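Local coordinates for protein 401aa long hypothetical glucose-1-phosphate thymidylyltransferase (Sulfolobus tokodaii, PDB 2GGO) that acts as a bifunctional enzyme in the synthesis of UDP-N-acetylglucosamine and UDP-N-acetylgalactosamine, at residues A[233-236]-A[237-241]; A[251-254]-A[255-259]. All coordinates share one frame; numbering follows the deposited sequence.

Contact 1 (A[233-236]-A[237-241]); sequences GNVE and DNVKI
Val235 and Val239 meet in a local apolar contact round one corner of the left-handed parallel beta-helix, where the chain passes from strand 234-235 to strand 240-242. Both strands are outermost in their sheets within this chain, and the contact lies at the surface. The corner is tight: CA of Glu236 and CA of Val239 stand 6.5 Å apart, within the limit for a beta turn, and Asn238 makes the bend with a left-handed backbone (phi 63°). It is not closed by the usual turn bond, since Val239 N stays 4.0 Å from Glu236 O. Across the bend the side chains pack instead. CG1 of Val235, held anti to its own backbone N (chi1 178°), is directed across the bend and lies 3.7 Å from Val239 CB and 3.8 Å from Val239 CG2, the two side chains passing at a slant. The acidic groups take no part in this: the Glu236 carboxylate leads outward, where its OE1 is hydrogen-bonded to Ser255 OG of the next coil, and it keeps 5.4 Å between that OE1 and Asp237 OD1. Val239 CG2 reaches back to the start of the corner, resting 3.5 Å from Glu236 O.

Contact 2 (A[251-254]-A[255-259]); sequences AEIK and SGTYI
Lys254 and Thr257 close a type II beta turn at a corner of the hexapeptide-repeat beta-helix, joining strand 252-253 to strand 258-260. Lys254 O accepts two donors from the same residue. Thr257 N gives the turn bond, long at 3.3 Å between N and Lys254 O, bent to 148° at the hydrogen, and directed in the carbonyl plane at a lone pair. Thr257 OG1 donates a shorter bond, 2.7 Å from OG1 to Lys254 O, and approaches tilted 22° from that plane. The hydroxyl gets there because OG1 sits beside Thr257's own backbone N (chi1 -60°), so both donors face the same oxygen. Gly256 occupies the third position of the turn with a positive phi, at which a CB would press on the preceding carbonyl oxygen.

The apolar contacts lie inward of the turn. CG2 of Ile253 meets CG2 of Thr257 at 3.9 Å, the two side chains crossing near a right angle. Farther along, the chain ends of Ile253 and Ile259 meet head-on, CD1 to CD1 at 3.9 Å, and Ile265 of the following coil touches both isoleucines.

A valine in place of Thr257 would probably take the shorter of the two bonds from Lys254 O, leaving the long backbone bond of the turn. The threonine thus serves two chemistries: its hydroxyl adds a second, shorter bond to the turn oxygen, while its methyl packs on the buried Ile253.

How the contacts relate
The two contacts are the same corner in successive coils, their centres about 5 Å apart: strands 234-235 and 252-253 pair in one parallel sheet, 240-242 and 258-260 in another. Contact 1 has no buried residue, whereas three of the six touching residues of contact 2 are buried. The chemistry differs too: within itself, 233-241 turns its corner with apolar packing and without a turn hydrogen bond, while 251-259 adds a doubly bonded carbonyl and an isoleucine pair reaching from Ile253 to Ile259. The stacking between them is polar and apolar together. Asn234 N and Ala251 O, 2.7 Å apart, are probably hydrogen-bonded, Ser255 OG probably bonds to Asp237 O, and Val239 packs on Ile253 and Thr257.

Contact 1 (A[233-236]-A[237-241])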
loop_
_atom_site.group_PDB
_atom_site.type_symbol
_atom_site.label_atom_id
_atom_site.label_comp_id
_atom_site.label_asym_id
_atom_site.label_seq_id
_atom_site.Cartn_x
_atom_site.Cartn_y
_atom_site.Cartn_z
ATOM N N GLY A 233 12.608 -19.202 -14.735
ATOM C CA GLY A 233 13.931 -19.122 -14.124
ATOM C C GLY A 233 14.641 -20.463 -14.189
ATOM O O GLY A 233 14.262 -21.328 -14.987
ATOM N N ASN A 234 15.667 -20.650 -13.359
ATOM C CA ASN A 234 16.455 -21.860 -13.356
ATOM C C ASN A 234 16.253 -22.538 -12.021
ATOM O O ASN A 234 16.464 -21.913 -10.996
ATOM C CB ASN A 234 17.925 -21.494 -13.556
ATOM C CG ASN A 234 18.871 -22.629 -13.220
ATOM O OD1 ASN A 234 18.676 -23.774 -13.666
ATOM N ND2 ASN A 234 19.929 -22.318 -12.436
ATOM N N VAL A 235 15.805 -23.787 -12.033
ATOM C CA VAL A 235 15.582 -24.565 -10.820
ATOM C C VAL A 235 16.420 -25.824 -10.882
ATOM O O VAL A 235 16.302 -26.613 -11.834
ATOM C CB VAL A 235 14.111 -24.955 -10.656
ATOM C CG1 VAL A 235 13.906 -25.807 -9.414
ATOM C CG2 VAL A 235 13.253 -23.719 -10.609
ATOM N N GLU A 236 17.270 -26.018 -9.870
ATOM C CA GLU A 236 18.229 -27.105 -9.884
ATOM C C GLU A 236 17.506 -28.338 -9.460
ATOM O O GLU A 236 16.317 -28.279 -9.132
ATOM C CB GLU A 236 19.361 -26.843 -8.905
ATOM C CG GLU A 236 20.243 -25.673 -9.256
ATOM C CD GLU A 236 21.457 -25.545 -8.331
ATOM O OE1 GLU A 236 21.491 -26.169 -7.237
ATOM O OE2 GLU A 236 22.391 -24.791 -8.715
ATOM N N ASP A 237 18.211 -29.464 -9.447
ATOM C CA ASP A 237 17.596 -30.671 -8.946
ATOM C C ASP A 237 17.463 -30.649 -7.421
ATOM O O ASP A 237 18.161 -29.911 -6.732
ATOM C CB ASP A 237 18.229 -31.961 -9.503
ATOM C CG ASP A 237 19.687 -32.082 -9.195
ATOM O OD1 ASP A 237 20.210 -31.319 -8.362
ATOM O OD2 ASP A 237 20.336 -32.966 -9.791
ATOM N N ASN A 238 16.522 -31.439 -6.924
ATOM C CA ASN A 238 16.166 -31.469 -5.517
ATOM C C ASN A 238 15.597 -30.208 -4.937
ATOM O O ASN A 238 15.922 -29.846 -3.825
ATOM C CB ASN A 238 17.329 -31.964 -4.675
ATOM C CG ASN A 238 17.616 -33.377 -4.957
ATOM O OD1 ASN A 238 18.599 -33.715 -5.628
ATOM N ND2 ASN A 238 16.710 -34.235 -4.529
ATOM N N VAL A 239 14.743 -29.554 -5.703
ATOM C CA VAL A 239 13.940 -28.492 -5.180
ATOM C C VAL A 239 12.528 -29.059 -5.148
ATOM O O VAL A 239 12.101 -29.648 -6.109
ATOM C CB VAL A 239 14.088 -27.234 -6.036
ATOM C CG1 VAL A 239 13.250 -26.115 -5.470
ATOM C CG2 VAL A 239 15.535 -26.805 -6.084
ATOM N N LYS A 240 11.827 -28.984 -4.023
ATOM C CA LYS A 240 10.457 -29.437 -3.991
ATOM C C LYS A 240 9.539 -28.245 -4.152
ATOM O O LYS A 240 9.676 -27.252 -3.419
ATOM C CB LYS A 240 10.120 -30.159 -2.691
ATOM C CG LYS A 240 8.656 -30.658 -2.547
ATOM C CD LYS A 240 8.430 -31.947 -3.402
ATOM C CE LYS A 240 7.644 -33.040 -2.661
ATOM N NZ LYS A 240 8.528 -33.781 -1.709
ATOM N N ILE A 241 8.589 -28.340 -5.090
ATOM C CA ILE A 241 7.546 -27.320 -5.211
ATOM C C ILE A 241 6.118 -27.845 -5.070
ATOM O O ILE A 241 5.718 -28.786 -5.749
ATOM C CB ILE A 241 7.678 -26.546 -6.508
ATOM C CG1 ILE A 241 9.120 -26.078 -6.689
ATOM C CG2 ILE A 241 6.708 -25.395 -6.503
ATOM C CD1 ILE A 241 9.412 -25.424 -8.020
#

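Contact 2 (A[251-254]-A[255-259])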
loop_
_atom_site.group_PDB
_atom_site.type_symbol
_atom_site.label_atom_id
_atom_site.label_comp_id
_atom_site.label_asym_id
_atom_site.label_seq_id
_atom_site.Cartn_x
_atom_site.Cartn_y
_atom_site.Cartn_z
ATOM N N ALA A 251 15.774 -15.800 -12.156
ATOM C CA ALA A 251 15.753 -16.361 -10.812
ATOM C C ALA A 251 16.364 -17.764 -10.792
ATOM O O ALA A 251 16.149 -18.573 -11.714
ATOM C CB ALA A 251 14.328 -16.328 -10.207
ATOM N N GLU A 252 17.149 -18.032 -9.749
ATOM C CA GLU A 252 17.907 -19.271 -9.630
ATOM C C GLU A 252 17.516 -19.897 -8.324
ATOM O O GLU A 252 17.583 -19.227 -7.285
ATOM C CB GLU A 252 19.408 -18.966 -9.601
ATOM C CG GLU A 252 20.295 -20.193 -9.964
ATOM C CD GLU A 252 21.732 -20.165 -9.336
ATOM O OE1 GLU A 252 22.151 -19.102 -8.763
ATOM O OE2 GLU A 252 22.431 -21.229 -9.431
ATOM N N ILE A 253 17.100 -21.161 -8.374
ATOM C CA ILE A 253 16.702 -21.928 -7.193
ATOM C C ILE A 253 17.531 -23.211 -7.019
ATOM O O ILE A 253 17.506 -24.103 -7.846
ATOM C CB ILE A 253 15.224 -22.275 -7.238
ATOM C CG1 ILE A 253 14.398 -21.022 -7.647
ATOM C CG2 ILE A 253 14.817 -22.877 -5.952
ATOM C CD1 ILE A 253 12.958 -21.056 -7.303
ATOM N N LYS A 254 18.267 -23.267 -5.916
ATOM C CA LYS A 254 19.277 -24.262 -5.657
ATOM C C LYS A 254 18.726 -25.384 -4.840
ATOM O O LYS A 254 17.717 -25.251 -4.134
ATOM C CB LYS A 254 20.452 -23.624 -4.919
ATOM C CG LYS A 254 21.000 -22.405 -5.636
ATOM C CD LYS A 254 22.314 -21.966 -5.049
ATOM C CE LYS A 254 22.958 -20.737 -5.794
ATOM N NZ LYS A 254 23.961 -20.042 -4.905
ATOM N N SER A 255 19.397 -26.511 -4.971
ATOM C CA SER A 255 18.921 -27.775 -4.434
ATOM C C SER A 255 18.663 -27.700 -2.932
ATOM O O SER A 255 19.262 -26.884 -2.225
ATOM C CB SER A 255 19.932 -28.872 -4.779
ATOM O OG SER A 255 20.275 -28.780 -6.169
ATOM N N GLY A 256 17.732 -28.521 -2.454
ATOM C CA GLY A 256 17.426 -28.544 -1.038
ATOM C C GLY A 256 16.343 -27.552 -0.706
ATOM O O GLY A 256 15.727 -27.633 0.359
ATOM N N THR A 257 16.081 -26.633 -1.624
ATOM C CA THR A 257 15.013 -25.670 -1.426
ATOM C C THR A 257 13.638 -26.317 -1.460
ATOM O O THR A 257 13.407 -27.210 -2.251
ATOM C CB THR A 257 15.087 -24.552 -2.420
ATOM O OG1 THR A 257 16.333 -23.891 -2.268
ATOM C CG2 THR A 257 13.972 -23.570 -2.203
ATOM N N TYR A 258 12.750 -25.860 -0.573
ATOM C CA TYR A 258 11.398 -26.417 -0.397
ATOM C C TYR A 258 10.394 -25.277 -0.394
ATOM O O TYR A 258 10.478 -24.357 0.419
ATOM C CB TYR A 258 11.284 -27.147 0.930
ATOM C CG TYR A 258 10.140 -28.153 1.061
ATOM C CD1 TYR A 258 10.334 -29.503 0.755
ATOM C CD2 TYR A 258 8.883 -27.765 1.543
ATOM C CE1 TYR A 258 9.322 -30.441 0.925
ATOM C CE2 TYR A 258 7.851 -28.715 1.725
ATOM C CZ TYR A 258 8.092 -30.036 1.405
ATOM O OH TYR A 258 7.121 -30.979 1.571
ATOM N N ILE A 259 9.448 -25.325 -1.333
ATOM C CA ILE A 259 8.517 -24.209 -1.573
ATOM C C ILE A 259 7.105 -24.739 -1.368
ATOM O O ILE A 259 6.726 -25.717 -1.983
ATOM C CB ILE A 259 8.767 -23.607 -3.010
ATOM C CG1 ILE A 259 10.212 -23.097 -3.135
ATOM C CG2 ILE A 259 7.811 -22.507 -3.372
ATOM C CD1 ILE A 259 10.569 -22.610 -4.568
#